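Local coordinates for uncharacterized protein Atu1656/AGR_C_3050 (Agrobacterium tumefaciens, PDB 2OJH), which is of unknown function but folds as a six-bladed beta-propeller and belongs to the TolB family, at residues A100-D103 with K109-I112; I112-S117 with T121-T126; C86-G91 with G269-M274; T126-S131 with G163-L168. All blocks are in the same frame, centred on the assembly; numbering follows the deposited sequence.

In the fold
From the N terminus, the chain first reaches 86-91, a loop near the propeller centre. It meets 269-274 some 178 residues later in contact 3, and the other three contacts all lie between those two ends. Strand 98-103 then turns back through a short loop onto strand 111-116 in contact 1. The latter strand runs on into contact 2, where it pairs with 121-126. The two hairpins share I112 and build one blade. The chain leaves this blade through 126-131, and contact 4 ties that loop to 163-168 on the outermost strand of the next blade. T126 belongs to both contact 2 and contact 4.

Contact 1: residues A100-D103 with K109-I112; sequences AISD and KSAI
The carbonyl oxygen A111 O is approached by two groups of the opposite strand. D103 N donates to it at 2.8 Å in a nearly straight bond (167°). S102 CA adds a CA-H...O contact to A111 O at 3.3 Å. The return bond runs from A111 N to D103 O at 2.9 Å. D103 and A111 thus form a hydrogen-bonded antiparallel pair, and S102 and I112 form the next, non-hydrogen-bonded one. Here I112 CA points its hydrogen at I101 O, 3.3 Å away.

The side chains of S102 and I112 share one face of the sheet. S102 OG lies 3.9 Å from I112 CG1. S110 comes in beside them, its OG 3.4 Å from S102 CB. With OG anti to the backbone N (chi1 -175°), S110 turns its hydroxyl to S131 O. S102 OG is held by D89 O and W133 N. These buried hydroxyls therefore find their partners outside the hairpin. D103 lies on the other face with A111, and its carboxylate reaches I85 N and V105 N.

This is the beta hairpin of the two middle strands in a four-stranded propeller blade. Strand 91-92 borders it through A100 and G91. Strand 123-124 follows on the far side of 111-116, and W133 of strand 131-136 in the next blade covers A100 and I112.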
loop_
_atom_site.group_PDB
_atom_site.type_symbol
_atom_site.label_atom_id
_atom_site.label_comp_id
_atom_site.label_asym_id
_atom_site.label_seq_id
_atom_site.Cartn_x
_atom_site.Cartn_y
_atom_site.Cartn_z
ATOM N N ALA A 100 -6.324 -9.650 1.019
ATOM C CA ALA A 100 -4.998 -10.173 1.222
ATOM C C ALA A 100 -4.414 -9.452 2.429
ATOM O O ALA A 100 -4.522 -8.198 2.536
ATOM C CB ALA A 100 -4.160 -9.943 -0.011
ATOM N N ILE A 101 -3.815 -10.221 3.343
ATOM C CA ILE A 101 -3.240 -9.645 4.582
ATOM C C ILE A 101 -1.831 -10.166 4.760
ATOM O O ILE A 101 -1.454 -11.176 4.151
ATOM C CB ILE A 101 -4.079 -10.014 5.835
ATOM C CG1 ILE A 101 -4.158 -11.534 5.983
ATOM C CG2 ILE A 101 -5.522 -9.434 5.728
ATOM C CD1 ILE A 101 -4.977 -12.038 7.238
ATOM N N SER A 102 -1.045 -9.490 5.591
ATOM C CA SER A 102 0.290 -9.913 5.892
ATOM C C SER A 102 0.340 -10.031 7.424
ATOM O O SER A 102 0.210 -9.029 8.128
ATOM C CB SER A 102 1.286 -8.861 5.399
ATOM O OG SER A 102 1.136 -8.645 4.001
ATOM N N ASP A 103 0.494 -11.248 7.928
ATOM C CA ASP A 103 0.329 -11.515 9.353
ATOM C C ASP A 103 1.504 -12.326 9.943
ATOM O O ASP A 103 2.160 -13.100 9.233
ATOM C CB ASP A 103 -0.984 -12.261 9.564
ATOM C CG ASP A 103 -1.175 -12.683 10.995
ATOM O OD1 ASP A 103 -1.639 -11.835 11.794
ATOM O OD2 ASP A 103 -0.865 -13.855 11.325
ATOM N N LYS A 109 6.967 -13.867 11.778
ATOM C CA LYS A 109 7.370 -12.887 10.772
ATOM C C LYS A 109 6.340 -12.832 9.668
ATOM O O LYS A 109 5.562 -13.763 9.509
ATOM C CB LYS A 109 8.764 -13.142 10.217
ATOM C CG LYS A 109 9.024 -14.486 9.637
ATOM C CD LYS A 109 10.533 -14.708 9.636
ATOM C CE LYS A 109 10.846 -16.178 9.602
ATOM N NZ LYS A 109 12.316 -16.452 9.647
ATOM N N SER A 110 6.330 -11.726 8.926
ATOM C CA SER A 110 5.232 -11.476 7.991
ATOM C C SER A 110 5.065 -12.568 6.944
ATOM O O SER A 110 6.023 -12.893 6.235
ATOM C CB SER A 110 5.442 -10.142 7.282
ATOM O OG SER A 110 4.313 -9.844 6.471
ATOM N N ALA A 111 3.846 -13.105 6.852
ATOM C CA ALA A 111 3.454 -14.069 5.830
ATOM C C ALA A 111 2.138 -13.608 5.209
ATOM O O ALA A 111 1.252 -13.078 5.906
ATOM C CB ALA A 111 3.255 -15.472 6.461
ATOM N N ILE A 112 2.004 -13.820 3.902
ATOM C CA ILE A 112 0.872 -13.311 3.136
ATOM C C ILE A 112 -0.244 -14.367 3.141
ATOM O O ILE A 112 0.017 -15.563 2.985
ATOM C CB ILE A 112 1.316 -12.902 1.696
ATOM C CG1 ILE A 112 2.275 -11.690 1.761
ATOM C CG2 ILE A 112 0.126 -12.531 0.854
ATOM C CD1 ILE A 112 2.904 -11.365 0.381
#

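Contact 2: residues I112-S117 with T121-T126; sequences IYLLPS and TPRLMT
The outer hairpin of a propeller blade is formed here, with strand 111-116 pairing antiparallel to the short strand 123-124. L114 and R123 are its hydrogen-bonded pair. R123 N donates to L114 O at 2.7 Å, and L114 N donates to R123 O at 3.0 Å. Beyond strand 123-124 the pairing continues through M125 N, which donates to I112 O at 2.9 Å. At T126 the acceptor is a side-chain atom: OG1 accepts from I112 N at 3.0 Å, almost straight (172°). The hydroxyl gets there because OG1 sits between the backbone N and the carbonyl carbon (chi1 55°).

Y113 and L124 make the non-hydrogen-bonded pair. L124 CD1 lies over one face of the Y113 ring, 3.9 Å from its centroid and 25° off the normal, in a CH-pi contact. The methyl is offset toward the rim, over the CE2–CZ side. P122 CB packs 3.6 Å from Y113 CB at the base of the ring. Y113 OH is hydrogen-bonded to E106 OE1, and F82 meets the ring edge-to-face. On the opposite face of the sheet, L114 CG packs 3.8 Å from CG of selenomethionine M125. The bent chain of M125 crosses L114 at about a right angle.

Strand 123-124 ends the blade's sheet. On its other side, strand 111-116 pairs with 98-103. I112, M125 and T126 reach across to F143 and Y145 of strand 142-149 in the next blade.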
loop_
_atom_site.group_PDB
_atom_site.type_symbol
_atom_site.label_atom_id
_atom_site.label_comp_id
_atom_site.label_asym_id
_atom_site.label_seq_id
_atom_site.Cartn_x
_atom_site.Cartn_y
_atom_site.Cartn_z
ATOM N N ILE A 112 2.004 -13.820 3.902
ATOM C CA ILE A 112 0.872 -13.311 3.136
ATOM C C ILE A 112 -0.244 -14.367 3.141
ATOM O O ILE A 112 0.017 -15.563 2.985
ATOM C CB ILE A 112 1.316 -12.902 1.696
ATOM C CG1 ILE A 112 2.275 -11.690 1.761
ATOM C CG2 ILE A 112 0.126 -12.531 0.854
ATOM C CD1 ILE A 112 2.904 -11.365 0.381
ATOM N N TYR A 113 -1.479 -13.929 3.364
ATOM C CA TYR A 113 -2.646 -14.839 3.290
ATOM C C TYR A 113 -3.744 -14.171 2.465
ATOM O O TYR A 113 -3.771 -12.946 2.347
ATOM C CB TYR A 113 -3.219 -15.097 4.680
ATOM C CG TYR A 113 -2.249 -15.714 5.667
ATOM C CD1 TYR A 113 -1.299 -14.928 6.331
ATOM C CD2 TYR A 113 -2.311 -17.072 5.954
ATOM C CE1 TYR A 113 -0.401 -15.510 7.234
ATOM C CE2 TYR A 113 -1.448 -17.661 6.864
ATOM C CZ TYR A 113 -0.489 -16.869 7.493
ATOM O OH TYR A 113 0.364 -17.463 8.389
ATOM N N LEU A 114 -4.664 -14.966 1.930
ATOM C CA LEU A 114 -5.912 -14.460 1.348
ATOM C C LEU A 114 -7.038 -14.974 2.218
ATOM O O LEU A 114 -6.905 -16.030 2.818
ATOM C CB LEU A 114 -6.147 -15.030 -0.069
ATOM C CG LEU A 114 -5.045 -14.780 -1.112
ATOM C CD1 LEU A 114 -5.536 -15.258 -2.467
ATOM C CD2 LEU A 114 -4.677 -13.333 -1.151
ATOM N N LEU A 115 -8.133 -14.222 2.298
ATOM C CA LEU A 115 -9.331 -14.670 2.998
ATOM C C LEU A 115 -10.580 -14.045 2.346
ATOM O O LEU A 115 -10.460 -13.106 1.566
ATOM C CB LEU A 115 -9.253 -14.335 4.497
ATOM C CG LEU A 115 -9.355 -12.865 4.885
ATOM C CD1 LEU A 115 -10.064 -12.716 6.235
ATOM C CD2 LEU A 115 -7.950 -12.288 4.886
ATOM N N PRO A 116 -11.777 -14.589 2.631
ATOM C CA PRO A 116 -12.953 -13.921 2.056
ATOM C C PRO A 116 -13.110 -12.478 2.563
ATOM O O PRO A 116 -12.799 -12.188 3.724
ATOM C CB PRO A 116 -14.120 -14.765 2.565
ATOM C CG PRO A 116 -13.508 -16.137 2.881
ATOM C CD PRO A 116 -12.152 -15.772 3.434
ATOM N N SER A 117 -13.609 -11.575 1.724
ATOM C CA SER A 117 -13.762 -10.173 2.158
ATOM C C SER A 117 -14.859 -9.997 3.223
ATOM O O SER A 117 -14.953 -8.972 3.909
ATOM C CB SER A 117 -14.031 -9.285 0.960
ATOM O OG SER A 117 -15.231 -9.675 0.363
ATOM N N THR A 121 -11.221 -17.731 7.365
ATOM C CA THR A 121 -9.952 -18.413 7.646
ATOM C C THR A 121 -8.912 -18.073 6.614
ATOM O O THR A 121 -9.103 -18.386 5.436
ATOM C CB THR A 121 -10.178 -19.923 7.614
ATOM O OG1 THR A 121 -11.248 -20.212 8.507
ATOM C CG2 THR A 121 -8.937 -20.712 8.031
ATOM N N PRO A 122 -7.795 -17.456 7.046
ATOM C CA PRO A 122 -6.760 -17.118 6.081
ATOM C C PRO A 122 -6.102 -18.313 5.402
ATOM O O PRO A 122 -5.818 -19.321 6.052
ATOM C CB PRO A 122 -5.704 -16.389 6.935
ATOM C CG PRO A 122 -6.408 -15.963 8.177
ATOM C CD PRO A 122 -7.423 -17.047 8.419
ATOM N N ARG A 123 -5.863 -18.192 4.108
ATOM C CA ARG A 123 -5.177 -19.209 3.333
ATOM C C ARG A 123 -3.746 -18.744 3.051
ATOM O O ARG A 123 -3.565 -17.740 2.403
ATOM C CB ARG A 123 -5.936 -19.430 2.018
ATOM C CG ARG A 123 -7.327 -20.078 2.156
ATOM C CD ARG A 123 -8.279 -19.706 0.980
ATOM N NE ARG A 123 -7.543 -19.476 -0.276
ATOM C CZ ARG A 123 -7.862 -18.571 -1.206
ATOM N NH1 ARG A 123 -8.910 -17.769 -1.061
ATOM N NH2 ARG A 123 -7.110 -18.458 -2.294
ATOM N N LEU A 124 -2.739 -19.484 3.538
ATOM C CA LEU A 124 -1.312 -19.083 3.369
ATOM C C LEU A 124 -0.890 -19.103 1.908
ATOM O O LEU A 124 -1.095 -20.123 1.203
ATOM C CB LEU A 124 -0.343 -19.988 4.195
ATOM C CG LEU A 124 1.154 -19.653 4.127
ATOM C CD1 LEU A 124 1.488 -18.280 4.737
ATOM C CD2 LEU A 124 1.968 -20.765 4.784
HETATM N N MSE A 125 -0.285 -17.998 1.472
HETATM C CA MSE A 125 0.206 -17.877 0.118
HETATM C C MSE A 125 1.714 -18.065 0.045
HETATM O O MSE A 125 2.211 -18.727 -0.866
HETATM C CB MSE A 125 -0.130 -16.506 -0.481
HETATM C CG MSE A 125 -1.561 -16.197 -0.785
HETATM SE SE MSE A 125 -2.415 -17.559 -1.900
HETATM C CE MSE A 125 -3.522 -18.498 -0.655
ATOM N N THR A 126 2.452 -17.465 0.977
ATOM C CA THR A 126 3.898 -17.461 0.873
ATOM C C THR A 126 4.620 -18.358 1.880
ATOM O O THR A 126 4.511 -18.163 3.097
ATOM C CB THR A 126 4.429 -16.067 1.076
ATOM O OG1 THR A 126 3.938 -15.560 2.325
ATOM C CG2 THR A 126 3.974 -15.175 -0.055
#

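Contact 3: residues C86-G91 with G269-M274; sequences CNNDHG and GGQGTM
Two amide nitrogens, both hydrogen-bond donors, face each other here: N88 ND2 and Q271 NE2 lie 3.5 Å apart without a bond. The contact joins two loops near the middle of the beta-propeller, far apart in sequence. The amide planes are only 16° apart, and ND2 lies over NE2 rather than in its plane. The N-H groups can then serve other partners. N88 ND2 is hydrogen-bonded to E45 OE1 and N275 OD1, so this buried donor is satisfied elsewhere. N88 OD1 takes a hydrogen bond from N59, while Q271 OE1 takes one from N275 ND2.

A water links the two amides at their ends. It accepts from Q271 NE2 at 3.2 Å and makes a weak hydrogen bond to N88 OD1 at 3.3 Å. The bend of the Q271 chain at chi2 (72°) brings its amide back toward N88. G272 contributes backbone instead, with its CA 3.5 Å from N88 ND2.

Residues G270 to T273 form a type II beta turn, with G272 at the third position. T273 N donates to G270 O at 3.0 Å, and G270 N donates back to T273 OG1 at 3.0 Å. Two bonds thus join the ends of the turn, one backbone and one from the threonine side chain. N88 O and H90 N are both hydrogen-bonded to S276 OG, a further tie between the loops. The loop that carries N88 is itself shaped by an Asx turn, in which D89 N donates to N87 OD1 at 3.0 Å.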
loop_
_atom_site.group_PDB
_atom_site.type_symbol
_atom_site.label_atom_id
_atom_site.label_comp_id
_atom_site.label_asym_id
_atom_site.label_seq_id
_atom_site.Cartn_x
_atom_site.Cartn_y
_atom_site.Cartn_z
ATOM N N CYS A 86 -1.841 -8.622 12.072
ATOM C CA CYS A 86 -1.750 -8.079 10.721
ATOM C C CYS A 86 -0.958 -6.771 10.701
ATOM O O CYS A 86 -1.055 -5.940 11.626
ATOM C CB CYS A 86 -3.143 -7.802 10.160
ATOM S SG CYS A 86 -4.032 -9.300 9.867
ATOM N N ASN A 87 -0.183 -6.563 9.648
ATOM C CA ASN A 87 0.561 -5.330 9.554
ATOM C C ASN A 87 -0.116 -4.411 8.520
ATOM O O ASN A 87 -1.262 -4.673 8.127
ATOM C CB ASN A 87 2.049 -5.605 9.267
ATOM C CG ASN A 87 2.281 -6.306 7.917
ATOM O OD1 ASN A 87 1.571 -6.044 6.938
ATOM N ND2 ASN A 87 3.322 -7.172 7.853
ATOM N N ASN A 88 0.591 -3.376 8.076
ATOM C CA ASN A 88 -0.007 -2.330 7.215
ATOM C C ASN A 88 -0.129 -2.658 5.731
ATOM O O ASN A 88 -0.482 -1.781 4.945
ATOM C CB ASN A 88 0.818 -1.057 7.267
ATOM C CG ASN A 88 0.743 -0.366 8.595
ATOM O OD1 ASN A 88 0.246 -0.925 9.603
ATOM N ND2 ASN A 88 1.227 0.875 8.617
ATOM N N ASP A 89 0.163 -3.907 5.363
ATOM C CA ASP A 89 0.294 -4.307 3.956
ATOM C C ASP A 89 -0.808 -5.289 3.657
ATOM O O ASP A 89 -0.728 -6.454 4.046
ATOM C CB ASP A 89 1.671 -4.942 3.719
ATOM C CG ASP A 89 2.824 -4.051 4.123
ATOM O OD1 ASP A 89 2.817 -2.815 3.860
ATOM O OD2 ASP A 89 3.810 -4.597 4.669
ATOM N N HIS A 90 -1.854 -4.814 2.985
ATOM C CA HIS A 90 -3.079 -5.596 2.812
ATOM C C HIS A 90 -3.840 -5.006 1.641
ATOM O O HIS A 90 -3.555 -3.914 1.207
ATOM C CB HIS A 90 -3.954 -5.592 4.088
ATOM C CG HIS A 90 -4.156 -4.228 4.704
ATOM N ND1 HIS A 90 -5.045 -3.304 4.192
ATOM C CD2 HIS A 90 -3.611 -3.652 5.804
ATOM C CE1 HIS A 90 -5.013 -2.207 4.929
ATOM N NE2 HIS A 90 -4.156 -2.395 5.920
ATOM N N GLY A 91 -4.841 -5.692 1.127
ATOM C CA GLY A 91 -5.511 -5.133 -0.031
ATOM C C GLY A 91 -6.753 -5.921 -0.323
ATOM O O GLY A 91 -7.056 -6.880 0.395
ATOM N N GLY A 269 3.078 12.426 9.388
ATOM C CA GLY A 269 2.861 10.991 9.222
ATOM C C GLY A 269 4.053 10.309 8.564
ATOM O O GLY A 269 5.203 10.524 8.963
ATOM N N GLY A 270 3.775 9.519 7.539
ATOM C CA GLY A 270 4.781 8.662 6.919
ATOM C C GLY A 270 4.274 7.246 7.035
ATOM O O GLY A 270 3.354 6.860 6.308
ATOM N N GLN A 271 4.856 6.472 7.943
ATOM C CA GLN A 271 4.381 5.089 8.102
ATOM C C GLN A 271 2.893 5.133 8.489
ATOM O O GLN A 271 2.517 5.880 9.399
ATOM C CB GLN A 271 5.215 4.375 9.169
ATOM C CG GLN A 271 4.669 2.973 9.566
ATOM C CD GLN A 271 4.884 1.950 8.468
ATOM O OE1 GLN A 271 5.254 2.299 7.350
ATOM N NE2 GLN A 271 4.701 0.676 8.790
ATOM N N GLY A 272 2.076 4.318 7.827
ATOM C CA GLY A 272 0.627 4.267 8.081
ATOM C C GLY A 272 -0.205 5.173 7.165
ATOM O O GLY A 272 -1.393 4.895 6.904
ATOM N N THR A 273 0.400 6.259 6.688
ATOM C CA THR A 273 -0.311 7.236 5.860
ATOM C C THR A 273 -0.960 6.546 4.643
ATOM O O THR A 273 -2.156 6.737 4.373
ATOM C CB THR A 273 0.636 8.417 5.460
ATOM O OG1 THR A 273 0.946 9.151 6.640
ATOM C CG2 THR A 273 -0.007 9.372 4.465
HETATM N N MSE A 274 -0.189 5.741 3.905
HETATM C CA MSE A 274 -0.730 5.079 2.710
HETATM C C MSE A 274 0.083 3.840 2.309
HETATM O O MSE A 274 0.468 3.708 1.139
HETATM C CB MSE A 274 -0.854 6.055 1.506
HETATM C CG MSE A 274 0.441 6.615 1.034
HETATM SE SE MSE A 274 0.223 7.791 -0.532
HETATM C CE MSE A 274 -1.027 9.093 0.300
HETATM O O HOH W 1 2.982 -0.204 11.393
#

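Contact 4: residues T126-S131 with G163-L168; sequences TKNLPS and GVETRL
A polar surface contact ties the loop between two propeller blades to the outermost strand of the second blade. N128 and E165 are the residues that meet. N128 ND2 donates to E165 OE1 at 2.9 Å, with an angle of 152° at the hydrogen. OE1 lies close to the amide plane of N128. Relative to the carboxylate of E165, however, the donor comes from above the plane, 36° out of it.

E165 is extended, with CG anti to the backbone N (chi1 170°), and this carries its carboxylate out to the loop. A water makes a second link. It accepts from the backbone N128 N at 3.1 Å and donates to E165 OE2 at 2.8 Å. Asparagine side chain and backbone are thus both connected to the same carboxylate, one directly and one through water. OE2 also takes a salt bridge from R149 and a hydrogen bond from Y145 OH. These partners fix the rotation of the group and would be expected to favour its charged form.

The loop has its own bracing. S131 OG donates to N128 O at 2.7 Å, in the carbonyl plane. P130 follows a cis peptide bond, and its carbonyl accepts from R149, which so touches both sides of the contact. The arrangement is that of a beta-propeller linker: the chain leaves the outer strand 123-124 of one blade and enters the inner strand 131-136 of the next.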
loop_
_atom_site.group_PDB
_atom_site.type_symbol
_atom_site.label_atom_id
_atom_site.label_comp_id
_atom_site.label_asym_id
_atom_site.label_seq_id
_atom_site.Cartn_x
_atom_site.Cartn_y
_atom_site.Cartn_z
ATOM N N THR A 126 2.452 -17.465 0.977
ATOM C CA THR A 126 3.898 -17.461 0.873
ATOM C C THR A 126 4.620 -18.358 1.880
ATOM O O THR A 126 4.511 -18.163 3.097
ATOM C CB THR A 126 4.429 -16.067 1.076
ATOM O OG1 THR A 126 3.938 -15.560 2.325
ATOM C CG2 THR A 126 3.974 -15.175 -0.055
ATOM N N LYS A 127 5.374 -19.325 1.358
ATOM C CA LYS A 127 6.153 -20.219 2.191
ATOM C C LYS A 127 7.523 -19.651 2.518
ATOM O O LYS A 127 8.182 -20.161 3.407
ATOM C CB LYS A 127 6.284 -21.588 1.523
ATOM C CG LYS A 127 4.947 -22.336 1.445
ATOM C CD LYS A 127 5.069 -23.558 0.588
ATOM C CE LYS A 127 3.695 -24.177 0.350
ATOM N NZ LYS A 127 3.886 -25.372 -0.489
ATOM N N ASN A 128 7.938 -18.609 1.797
ATOM C CA ASN A 128 9.259 -17.983 1.967
ATOM C C ASN A 128 9.074 -16.620 2.600
ATOM O O ASN A 128 8.327 -15.786 2.064
ATOM C CB ASN A 128 9.956 -17.858 0.618
ATOM C CG ASN A 128 10.190 -19.223 -0.064
ATOM O OD1 ASN A 128 10.530 -20.209 0.587
ATOM N ND2 ASN A 128 10.006 -19.265 -1.379
ATOM N N LEU A 129 9.722 -16.411 3.753
ATOM C CA LEU A 129 9.406 -15.289 4.649
ATOM C C LEU A 129 10.632 -14.457 4.974
ATOM O O LEU A 129 11.762 -14.930 4.810
ATOM C CB LEU A 129 8.770 -15.810 5.953
ATOM C CG LEU A 129 7.638 -16.811 5.762
ATOM C CD1 LEU A 129 7.060 -17.288 7.088
ATOM C CD2 LEU A 129 6.507 -16.211 4.901
ATOM N N PRO A 130 10.420 -13.197 5.400
ATOM C CA PRO A 130 9.118 -12.551 5.424
ATOM C C PRO A 130 8.691 -12.007 4.050
ATOM O O PRO A 130 9.540 -11.641 3.214
ATOM C CB PRO A 130 9.324 -11.382 6.385
ATOM C CG PRO A 130 10.746 -11.047 6.283
ATOM C CD PRO A 130 11.487 -12.299 5.897
ATOM N N SER A 131 7.381 -11.953 3.843
ATOM C CA SER A 131 6.788 -11.386 2.632
ATOM C C SER A 131 5.664 -10.382 2.968
ATOM O O SER A 131 4.830 -10.635 3.847
ATOM C CB SER A 131 6.268 -12.502 1.740
ATOM O OG SER A 131 7.306 -13.409 1.401
ATOM N N GLY A 163 0.420 -20.921 -7.024
ATOM C CA GLY A 163 1.305 -20.728 -5.892
ATOM C C GLY A 163 2.745 -20.414 -6.273
ATOM O O GLY A 163 3.604 -20.283 -5.395
ATOM N N VAL A 164 3.016 -20.272 -7.568
ATOM C CA VAL A 164 4.389 -20.069 -8.048
ATOM C C VAL A 164 4.897 -18.658 -7.806
ATOM O O VAL A 164 4.262 -17.681 -8.210
ATOM C CB VAL A 164 4.542 -20.424 -9.559
ATOM C CG1 VAL A 164 5.892 -19.932 -10.101
ATOM C CG2 VAL A 164 4.387 -21.927 -9.787
ATOM N N GLU A 165 6.065 -18.562 -7.171
ATOM C CA GLU A 165 6.683 -17.288 -6.846
ATOM C C GLU A 165 7.674 -16.872 -7.943
ATOM O O GLU A 165 8.488 -17.692 -8.401
ATOM C CB GLU A 165 7.371 -17.419 -5.479
ATOM C CG GLU A 165 8.282 -16.293 -5.050
ATOM C CD GLU A 165 8.788 -16.489 -3.623
ATOM O OE1 GLU A 165 9.795 -17.217 -3.435
ATOM O OE2 GLU A 165 8.180 -15.918 -2.677
ATOM N N THR A 166 7.587 -15.616 -8.370
ATOM C CA THR A 166 8.435 -15.077 -9.427
ATOM C C THR A 166 9.181 -13.870 -8.888
ATOM O O THR A 166 8.565 -12.936 -8.371
ATOM C CB THR A 166 7.614 -14.638 -10.651
ATOM O OG1 THR A 166 7.077 -15.796 -11.292
ATOM C CG2 THR A 166 8.474 -13.878 -11.668
ATOM N N ARG A 167 10.503 -13.898 -9.026
ATOM C CA ARG A 167 11.352 -12.822 -8.541
ATOM C C ARG A 167 11.542 -11.775 -9.661
ATOM O O ARG A 167 12.013 -12.114 -10.758
ATOM C CB ARG A 167 12.688 -13.431 -8.124
ATOM C CG ARG A 167 13.576 -12.491 -7.371
ATOM C CD ARG A 167 14.825 -13.168 -6.906
ATOM N NE ARG A 167 15.788 -12.191 -6.416
ATOM C CZ ARG A 167 17.055 -12.457 -6.143
ATOM N NH1 ARG A 167 17.532 -13.680 -6.346
ATOM N NH2 ARG A 167 17.856 -11.493 -5.691
ATOM N N LEU A 168 11.167 -10.521 -9.400
ATOM C CA LEU A 168 11.182 -9.481 -10.441
ATOM C C LEU A 168 12.344 -8.520 -10.356
ATOM O O LEU A 168 12.694 -7.889 -11.352
ATOM C CB LEU A 168 9.867 -8.694 -10.458
ATOM C CG LEU A 168 8.656 -9.582 -10.777
ATOM C CD1 LEU A 168 7.398 -8.840 -10.467
ATOM C CD2 LEU A 168 8.638 -10.058 -12.237
HETATM O O HOH W 2 6.827 -17.496 -0.863
#